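Local coordinates for pectate lyase (Bacillus, PDB 3VMW), which probably cleaves pectate, the polygalacturonate of plant cell walls, by beta-elimination, at residues F223-D228 against F246-S251; G259-P264 against N286-H291. All coordinates share one frame; numbering follows the deposited sequence.

How the contacts relate
Three successive levels of the beta-helix are linked here, the coil of 245-249 taking part in both contacts, whose centres lie about 10 Å apart. Contact 1 pairs strands 222-226 and 245-249 through backbone hydrogen bonds, with phenylalanine, isoleucine and valine buried on its inner face and a more open polar end. Contact 2 is partly buried and nearer the surface, its centre about 24 Å from that of the chain against 18 Å; loops after 245-249 and 283-285 meet there by apolar packing and one water. The two touch where Asp228 OD2 lies 2.9 Å from Lys262 NZ, a salt bridge beside the bound galacturonate, and at Thr287 OG1, probably bonded to Val249 N. Regular bonding thus gives way to looser loop contacts toward the last coils of the helix.

Contact 1. Residues F223-D228 against F246-S251; sequences FKDIND and FDNVGS. With ADA (alpha-D-galactopyranuronic acid), chain B.
Asp247 O is gripped twice from the strand next to it: Asp225 N donates to it at 3.0 Å, and Lys224 CA adds a weaker C-H contact at 3.3 Å. These belong to parallel pairing between successive coils of a beta-helix, in which Asp247 N also binds Phe223 O (2.9 Å) and Gly250 N binds Ile226 O (2.9 Å). On the buried face the phenylalanines form an offset stack, planes 18° apart and centroids 4.3 Å apart, with Phe246 CE1 over the centre of the Phe223 ring. Both rings are swung anti to their carbonyl carbons (chi1 -64° and -61°), which lays them side by side; Phe201 meets Phe223 and Phe284 meets Phe246, continuing the row of rings from coil to coil. Val249 CG2 wedges between Phe223 CB (3.7 Å) and Ile226 CG1 (3.8 Å), a branched fit for a tight interior. Gly250 has backbone angles at which a side chain would strike the preceding carbonyl. Beyond it, a water joins Asp228 OD1 to Ser251 OG, while Asp228 OD2 holds Tyr269 and Lys262. Apolar stacking and aliphatic packing therefore line the inner face, while polar groups gather where the strands run out beside the sugar.

Contact 2. Residues G259-P264 against N286-H291; sequences GFIKGP and NTPNSH. With ADA (alpha-D-galactopyranuronic acid), chain B.
From Phe260 to Pro264 and from Thr287 to His291 the backbones run 138° apart, with no direct hydrogen bond between them. Both are loops leaving successive coils of the parallel beta-helix, so side chains must make the join. Ile261 sets its CB over one face of the His291 imidazole, a CH-pi contact 4.1 Å from the ring centroid and 23° off the normal, while Phe260 CE2 comes to the edge of that ring near CD2. A branched aliphatic suits a flat face, though His291 is poorly ordered and the fit is probably loose. A water also links Ile261 O to His291 NE2. Farther along, Ile261 CG2 touches Pro288 CB at 4.0 Å, and Pro288 CG rests 3.8 Å from Lys262 O.

Lys262 itself turns away from the other loop. With CG anti to its carbonyl carbon (chi1 -72°) and the chain extended beyond, it carries NZ to the galacturonate, where it donates to carboxylate oxygen O6B at 2.9 Å; Asp228 is its second charged partner. A methionine here would probably leave both that carboxylate and Asp228 without their positive mate.

At the other end a methyl meets a proline ring: Thr287 CG2 packs on Pro264 CG at 3.5 Å. Thr287 OG1 is held by Val285 O and probably Val249 N, which holds chi1 and so keeps CG2 turned to the proline. Asn289 ND2 folds back to Thr287 O at 2.8 Å, approaching nearly straight on to the carbonyl, which lies close to the plane of the amide, and so braces the backbone across Pro288. Gly263 fits its place because any CB would clash with the proline ring that follows. Against that same ring lies Pro288 O, buried with no hydrogen-bonding partner and 3.1 Å from Pro264 CD.

Contact 1. Residues F223-D228 against F246-S251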
ATOM      1  N   PHE A 223      -9.461   4.858  -9.863  1.00 16.23           N
ATOM      2  CA  PHE A 223     -10.380   4.173  -8.974  1.00 15.93           C
ATOM      3  C   PHE A 223     -11.561   3.707  -9.832  1.00 20.42           C
ATOM      4  O   PHE A 223     -12.152   4.525 -10.583  1.00 19.29           O
ATOM      5  CB  PHE A 223     -10.946   5.165  -7.932  1.00 13.73           C
ATOM      6  CG  PHE A 223      -9.926   5.746  -6.988  1.00 16.57           C
ATOM      7  CD1 PHE A 223      -9.883   5.338  -5.657  1.00 19.05           C
ATOM      8  CD2 PHE A 223      -9.073   6.758  -7.396  1.00 17.49           C
ATOM      9  CE1 PHE A 223      -8.957   5.906  -4.777  1.00 18.08           C
ATOM     10  CE2 PHE A 223      -8.145   7.327  -6.515  1.00 15.79           C
ATOM     11  CZ  PHE A 223      -8.089   6.898  -5.203  1.00 16.86           C
ATOM     12  N   LYS A 224     -11.925   2.418  -9.742  1.00 16.64           N
ATOM     13  CA  LYS A 224     -12.996   1.887 -10.580  1.00 18.56           C
ATOM     14  C   LYS A 224     -13.797   0.836  -9.844  1.00 18.84           C
ATOM     15  O   LYS A 224     -13.215  -0.080  -9.215  1.00 19.07           O
ATOM     16  CB  LYS A 224     -12.409   1.249 -11.843  1.00 22.01           C
ATOM     17  CG  LYS A 224     -13.427   0.676 -12.842  1.00 27.44           C
ATOM     18  CD  LYS A 224     -12.650  -0.015 -13.977  1.00 36.20           C
ATOM     19  CE  LYS A 224     -13.553  -0.575 -15.046  1.00 44.18           C
ATOM     20  NZ  LYS A 224     -12.731  -1.341 -16.026  1.00 49.79           N
ATOM     21  N   ASP A 225     -15.117   0.972  -9.921  1.00 16.94           N
ATOM     22  CA  ASP A 225     -16.021  -0.046  -9.386  1.00 18.61           C
ATOM     23  C   ASP A 225     -15.731  -0.267  -7.907  1.00 22.11           C
ATOM     24  O   ASP A 225     -15.441  -1.387  -7.465  1.00 21.47           O
ATOM     25  CB  ASP A 225     -15.907  -1.345 -10.188  1.00 18.80           C
ATOM     26  CG  ASP A 225     -16.485  -1.217 -11.584  1.00 28.83           C
ATOM     27  OD1 ASP A 225     -17.235  -0.232 -11.839  1.00 23.48           O
ATOM     28  OD2 ASP A 225     -16.188  -2.095 -12.432  1.00 26.52           O
ATOM     29  N   ILE A 226     -15.782   0.816  -7.141  1.00 17.17           N
ATOM     30  CA  ILE A 226     -15.577   0.706  -5.690  1.00 22.86           C
ATOM     31  C   ILE A 226     -16.960   0.687  -5.047  1.00 24.20           C
ATOM     32  O   ILE A 226     -17.723   1.647  -5.146  1.00 22.05           O
ATOM     33  CB  ILE A 226     -14.777   1.898  -5.122  1.00 23.70           C
ATOM     34  CG1 ILE A 226     -13.485   2.143  -5.915  1.00 28.17           C
ATOM     35  CG2 ILE A 226     -14.487   1.733  -3.606  1.00 16.33           C
ATOM     36  CD1 ILE A 226     -12.433   1.186  -5.679  1.00 36.13           C
ATOM     37  N   ASN A 227     -17.286  -0.406  -4.390  1.00 18.38           N
ATOM     38  CA  ASN A 227     -18.668  -0.652  -4.000  1.00 22.20           C
ATOM     39  C   ASN A 227     -19.228   0.280  -2.920  1.00 23.10           C
ATOM     40  O   ASN A 227     -20.357   0.762  -3.056  1.00 24.50           O
ATOM     41  CB  ASN A 227     -18.840  -2.104  -3.572  1.00 20.89           C
ATOM     42  CG  ASN A 227     -20.294  -2.473  -3.342  1.00 29.44           C
ATOM     43  OD1 ASN A 227     -21.083  -2.491  -4.281  1.00 30.76           O
ATOM     44  ND2 ASN A 227     -20.651  -2.793  -2.080  1.00 31.02           N
ATOM     45  N   ASP A 228     -18.469   0.523  -1.849  1.00 21.54           N
ATOM     46  CA  ASP A 228     -19.025   1.292  -0.713  1.00 18.66           C
ATOM     47  C   ASP A 228     -18.433   2.686  -0.599  1.00 20.48           C
ATOM     48  O   ASP A 228     -19.133   3.666  -0.849  1.00 20.39           O
ATOM     49  CB  ASP A 228     -18.889   0.514   0.602  1.00 23.74           C
ATOM     50  CG  ASP A 228     -19.985   0.864   1.591  1.00 25.52           C
ATOM     51  OD1 ASP A 228     -21.171   0.772   1.231  1.00 29.28           O
ATOM     52  OD2 ASP A 228     -19.655   1.275   2.712  1.00 23.83           O
ATOM     53  N   PHE A 246     -11.920   8.767 -11.223  1.00 19.64           N
ATOM     54  CA  PHE A 246     -12.867   7.878 -10.511  1.00 16.82           C
ATOM     55  C   PHE A 246     -14.005   7.464 -11.419  1.00 19.35           C
ATOM     56  O   PHE A 246     -14.607   8.314 -12.077  1.00 19.36           O
ATOM     57  CB  PHE A 246     -13.519   8.605  -9.315  1.00 17.03           C
ATOM     58  CG  PHE A 246     -12.551   9.075  -8.269  1.00 19.92           C
ATOM     59  CD1 PHE A 246     -12.332   8.308  -7.125  1.00 16.65           C
ATOM     60  CD2 PHE A 246     -11.890  10.297  -8.405  1.00 22.21           C
ATOM     61  CE1 PHE A 246     -11.455   8.750  -6.106  1.00 15.37           C
ATOM     62  CE2 PHE A 246     -11.008  10.755  -7.412  1.00 18.48           C
ATOM     63  CZ  PHE A 246     -10.775   9.960  -6.258  1.00 17.74           C
ATOM     64  N   ASP A 247     -14.320   6.169 -11.460  1.00 18.25           N
ATOM     65  CA  ASP A 247     -15.396   5.668 -12.303  1.00 19.78           C
ATOM     66  C   ASP A 247     -16.228   4.689 -11.483  1.00 19.68           C
ATOM     67  O   ASP A 247     -15.703   3.667 -11.041  1.00 19.66           O
ATOM     68  CB  ASP A 247     -14.812   4.946 -13.526  1.00 21.04           C
ATOM     69  CG  ASP A 247     -15.892   4.279 -14.391  1.00 31.64           C
ATOM     70  OD1 ASP A 247     -15.560   3.403 -15.207  1.00 40.94           O
ATOM     71  OD2 ASP A 247     -17.076   4.608 -14.245  1.00 33.95           O
ATOM     72  N   ASN A 248     -17.497   5.015 -11.255  1.00 18.63           N
ATOM     73  CA  ASN A 248     -18.402   4.172 -10.463  1.00 17.93           C
ATOM     74  C   ASN A 248     -17.864   3.921  -9.054  1.00 21.42           C
ATOM     75  O   ASN A 248     -17.663   2.770  -8.649  1.00 20.80           O
ATOM     76  CB  ASN A 248     -18.642   2.833 -11.143  1.00 22.63           C
ATOM     77  CG  ASN A 248     -19.760   2.026 -10.463  1.00 32.36           C
ATOM     78  OD1 ASN A 248     -19.793   0.796 -10.553  1.00 36.93           O
ATOM     79  ND2 ASN A 248     -20.679   2.719  -9.784  1.00 32.79           N
ATOM     80  N   VAL A 249     -17.647   4.992  -8.305  1.00 17.82           N
ATOM     81  CA  VAL A 249     -16.980   4.855  -7.015  1.00 17.75           C
ATOM     82  C   VAL A 249     -17.951   5.332  -5.925  1.00 22.58           C
ATOM     83  O   VAL A 249     -18.318   6.506  -5.898  1.00 22.75           O
ATOM     84  CB  VAL A 249     -15.705   5.702  -6.974  1.00 18.42           C
ATOM     85  CG1 VAL A 249     -15.166   5.763  -5.551  1.00 17.41           C
ATOM     86  CG2 VAL A 249     -14.639   5.121  -7.922  1.00 14.07           C
ATOM     87  N   GLY A 250     -18.362   4.426  -5.041  1.00 21.82           N
ATOM     88  CA  GLY A 250     -19.143   4.813  -3.874  1.00 20.15           C
ATOM     89  C   GLY A 250     -20.614   4.480  -4.040  1.00 24.00           C
ATOM     90  O   GLY A 250     -21.149   4.529  -5.147  1.00 23.72           O
ATOM     91  N   SER A 251     -21.283   4.148  -2.936  1.00 23.32           N
ATOM     92  CA  SER A 251     -22.679   3.707  -3.028  1.00 26.37           C
ATOM     93  C   SER A 251     -23.650   4.876  -3.179  1.00 26.47           C
ATOM     94  O   SER A 251     -24.772   4.705  -3.646  1.00 26.77           O
ATOM     95  CB  SER A 251     -23.055   2.869  -1.801  1.00 28.65           C
ATOM     96  OG  SER A 251     -23.175   3.701  -0.666  1.00 28.98           O
TER
HETATM   97  C1  ADA B   1     -22.470  -0.672   4.126  1.00 47.12           C
HETATM   98  C2  ADA B   1     -21.766  -1.971   4.296  1.00 44.60           C
HETATM   99  C3  ADA B   1     -21.946  -2.552   5.629  1.00 43.23           C
HETATM  100  C4  ADA B   1     -21.693  -1.619   6.720  1.00 42.22           C
HETATM  101  C5  ADA B   1     -22.430  -0.328   6.491  1.00 44.27           C
HETATM  102  C6  ADA B   1     -22.019   0.682   7.444  1.00 42.49           C
HETATM  103  O2  ADA B   1     -22.268  -2.815   3.282  1.00 44.30           O
HETATM  104  O3  ADA B   1     -21.136  -3.745   5.759  1.00 40.45           O
HETATM  105  O4  ADA B   1     -20.265  -1.321   6.895  1.00 33.61           O
HETATM  106  O5  ADA B   1     -22.162   0.211   5.195  1.00 48.34           O
HETATM  107  O6B ADA B   1     -21.616   1.801   7.049  1.00 36.62           O
HETATM  108  O6A ADA B   1     -22.046   0.393   8.649  1.00 40.29           O
HETATM  109  O   HOH W   1     -23.777   1.875   1.196  1.00 36.45           O

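Contact 2. Residues G259-P264 against N286-H291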
ATOM      1  N   GLY A 259     -23.097  10.303   8.534  1.00 26.07           N
ATOM      2  CA  GLY A 259     -24.027  11.092   7.724  1.00 26.61           C
ATOM      3  C   GLY A 259     -23.487  11.491   6.345  1.00 28.57           C
ATOM      4  O   GLY A 259     -24.226  11.970   5.480  1.00 26.96           O
ATOM      5  N   PHE A 260     -22.199  11.269   6.120  1.00 24.49           N
ATOM      6  CA  PHE A 260     -21.543  11.689   4.881  1.00 25.53           C
ATOM      7  C   PHE A 260     -21.993  10.812   3.701  1.00 29.06           C
ATOM      8  O   PHE A 260     -22.095   9.607   3.842  1.00 25.54           O
ATOM      9  CB  PHE A 260     -20.024  11.509   5.061  1.00 25.05           C
ATOM     10  CG  PHE A 260     -19.205  12.532   4.372  1.00 31.81           C
ATOM     11  CD1 PHE A 260     -18.643  13.569   5.093  1.00 27.26           C
ATOM     12  CD2 PHE A 260     -18.979  12.448   2.990  1.00 40.81           C
ATOM     13  CE1 PHE A 260     -17.881  14.514   4.471  1.00 33.05           C
ATOM     14  CE2 PHE A 260     -18.207  13.393   2.339  1.00 40.67           C
ATOM     15  CZ  PHE A 260     -17.652  14.434   3.086  1.00 39.93           C
ATOM     16  N   ILE A 261     -22.216  11.403   2.532  1.00 26.71           N
ATOM     17  CA  ILE A 261     -22.573  10.616   1.350  1.00 23.95           C
ATOM     18  C   ILE A 261     -21.408   9.703   0.923  1.00 23.53           C
ATOM     19  O   ILE A 261     -20.294  10.158   0.693  1.00 22.43           O
ATOM     20  CB  ILE A 261     -22.980  11.543   0.169  1.00 29.47           C
ATOM     21  CG1 ILE A 261     -24.198  12.385   0.565  1.00 26.18           C
ATOM     22  CG2 ILE A 261     -23.197  10.746  -1.134  1.00 30.42           C
ATOM     23  CD1 ILE A 261     -25.466  11.588   0.904  1.00 31.20           C
ATOM     24  N   LYS A 262     -21.675   8.414   0.801  1.00 21.52           N
ATOM     25  CA  LYS A 262     -20.629   7.470   0.469  1.00 25.49           C
ATOM     26  C   LYS A 262     -20.142   7.613  -0.969  1.00 26.16           C
ATOM     27  O   LYS A 262     -20.899   7.419  -1.925  1.00 22.86           O
ATOM     28  CB  LYS A 262     -21.069   6.028   0.778  1.00 22.53           C
ATOM     29  CG  LYS A 262     -21.122   5.765   2.299  1.00 23.41           C
ATOM     30  CD  LYS A 262     -21.585   4.330   2.584  1.00 24.99           C
ATOM     31  CE  LYS A 262     -21.439   3.989   4.071  1.00 30.36           C
ATOM     32  NZ  LYS A 262     -21.762   2.566   4.305  1.00 26.40           N
ATOM     33  N   GLY A 263     -18.855   7.918  -1.107  1.00 19.88           N
ATOM     34  CA  GLY A 263     -18.301   8.252  -2.400  1.00 19.97           C
ATOM     35  C   GLY A 263     -16.784   8.179  -2.444  1.00 18.98           C
ATOM     36  O   GLY A 263     -16.152   7.429  -1.708  1.00 22.42           O
ATOM     37  N   PRO A 264     -16.194   9.031  -3.259  1.00 18.28           N
ATOM     38  CA  PRO A 264     -14.764   8.987  -3.540  1.00 19.32           C
ATOM     39  C   PRO A 264     -13.907   9.475  -2.352  1.00 17.45           C
ATOM     40  O   PRO A 264     -12.786   8.985  -2.190  1.00 19.22           O
ATOM     41  CB  PRO A 264     -14.620   9.897  -4.760  1.00 18.12           C
ATOM     42  CG  PRO A 264     -15.796  10.823  -4.670  1.00 25.82           C
ATOM     43  CD  PRO A 264     -16.913   9.993  -4.118  1.00 21.60           C
ATOM     44  N   ASN A 286     -19.924   8.761 -12.820  1.00 17.06           N
ATOM     45  CA  ASN A 286     -20.872   7.978 -11.998  1.00 22.09           C
ATOM     46  C   ASN A 286     -20.348   7.830 -10.581  1.00 25.98           C
ATOM     47  O   ASN A 286     -20.289   6.722 -10.027  1.00 21.10           O
ATOM     48  CB  ASN A 286     -21.052   6.576 -12.587  1.00 23.91           C
ATOM     49  CG  ASN A 286     -21.847   6.587 -13.867  1.00 27.90           C
ATOM     50  OD1 ASN A 286     -22.433   7.606 -14.215  1.00 25.00           O
ATOM     51  ND2 ASN A 286     -21.903   5.445 -14.565  1.00 23.08           N
ATOM     52  N   THR A 287     -19.922   8.945 -10.011  1.00 23.91           N
ATOM     53  CA  THR A 287     -19.284   8.933  -8.707  1.00 24.87           C
ATOM     54  C   THR A 287     -19.769  10.178  -7.966  1.00 34.33           C
ATOM     55  O   THR A 287     -19.461  11.292  -8.402  1.00 33.51           O
ATOM     56  CB  THR A 287     -17.750   9.010  -8.890  1.00 20.22           C
ATOM     57  OG1 THR A 287     -17.243   7.773  -9.436  1.00 22.84           O
ATOM     58  CG2 THR A 287     -17.075   9.309  -7.563  1.00 26.96           C
ATOM     59  N   PRO A 288     -20.527  10.010  -6.849  1.00 35.95           N
ATOM     60  CA  PRO A 288     -21.083  11.193  -6.155  1.00 35.80           C
ATOM     61  C   PRO A 288     -20.013  12.254  -5.870  1.00 31.06           C
ATOM     62  O   PRO A 288     -18.923  11.935  -5.411  1.00 27.61           O
ATOM     63  CB  PRO A 288     -21.637  10.612  -4.840  1.00 41.19           C
ATOM     64  CG  PRO A 288     -21.925   9.173  -5.144  1.00 39.03           C
ATOM     65  CD  PRO A 288     -20.820   8.755  -6.123  1.00 34.81           C
ATOM     66  N   ASN A 289     -20.300  13.517  -6.161  1.00 32.64           N
ATOM     67  CA  ASN A 289     -19.296  14.566  -5.927  1.00 36.13           C
ATOM     68  C   ASN A 289     -19.834  15.994  -5.784  1.00 42.86           C
ATOM     69  O   ASN A 289     -19.067  16.921  -5.508  1.00 47.87           O
ATOM     70  CB  ASN A 289     -18.235  14.541  -7.031  1.00 32.87           C
ATOM     71  CG  ASN A 289     -18.800  14.937  -8.384  1.00 38.94           C
ATOM     72  OD1 ASN A 289     -18.600  16.068  -8.843  1.00 43.36           O
ATOM     73  ND2 ASN A 289     -19.533  14.014  -9.027  1.00 39.04           N
ATOM     74  N   SER A 290     -21.136  16.179  -5.965  1.00 45.98           N
ATOM     75  CA  SER A 290     -21.709  17.527  -5.887  1.00 55.12           C
ATOM     76  C   SER A 290     -21.519  18.184  -4.504  1.00 55.85           C
ATOM     77  O   SER A 290     -21.470  19.407  -4.380  1.00 63.50           O
ATOM     78  CB  SER A 290     -23.186  17.513  -6.295  1.00 58.11           C
ATOM     79  OG  SER A 290     -23.908  16.551  -5.549  1.00 63.14           O
ATOM     80  N   HIS A 291     -21.391  17.366  -3.472  1.00 54.33           N
ATOM     81  CA  HIS A 291     -21.204  17.874  -2.122  1.00 66.08           C
ATOM     82  C   HIS A 291     -19.774  18.399  -1.837  1.00 55.50           C
ATOM     83  O   HIS A 291     -19.554  19.149  -0.888  1.00 48.41           O
ATOM     84  CB  HIS A 291     -21.590  16.776  -1.111  1.00 78.70           C
ATOM     85  CG  HIS A 291     -21.140  15.400  -1.512  1.00 86.86           C
ATOM     86  ND1 HIS A 291     -21.518  14.808  -2.701  1.00 88.00           N
ATOM     87  CD2 HIS A 291     -20.339  14.504  -0.886  1.00 89.67           C
ATOM     88  CE1 HIS A 291     -20.967  13.610  -2.790  1.00 88.77           C
ATOM     89  NE2 HIS A 291     -20.245  13.401  -1.702  1.00 88.76           N
TER
HETATM   90  C1  ADA B   1     -22.470  -0.672   4.126  1.00 47.12           C
HETATM   91  C2  ADA B   1     -21.766  -1.971   4.296  1.00 44.60           C
HETATM   92  C3  ADA B   1     -21.946  -2.552   5.629  1.00 43.23           C
HETATM   93  C4  ADA B   1     -21.693  -1.619   6.720  1.00 42.22           C
HETATM   94  C5  ADA B   1     -22.430  -0.328   6.491  1.00 44.27           C
HETATM   95  C6  ADA B   1     -22.019   0.682   7.444  1.00 42.49           C
HETATM   96  O2  ADA B   1     -22.268  -2.815   3.282  1.00 44.30           O
HETATM   97  O3  ADA B   1     -21.136  -3.745   5.759  1.00 40.45           O
HETATM   98  O4  ADA B   1     -20.265  -1.321   6.895  1.00 33.61           O
HETATM   99  O5  ADA B   1     -22.162   0.211   5.195  1.00 48.34           O
HETATM  100  O6B ADA B   1     -21.616   1.801   7.049  1.00 36.62           O
HETATM  101  O6A ADA B   1     -22.046   0.393   8.649  1.00 40.29           O
HETATM  102  O   HOH W   2     -17.898  11.234  -1.074  1.00 30.48           O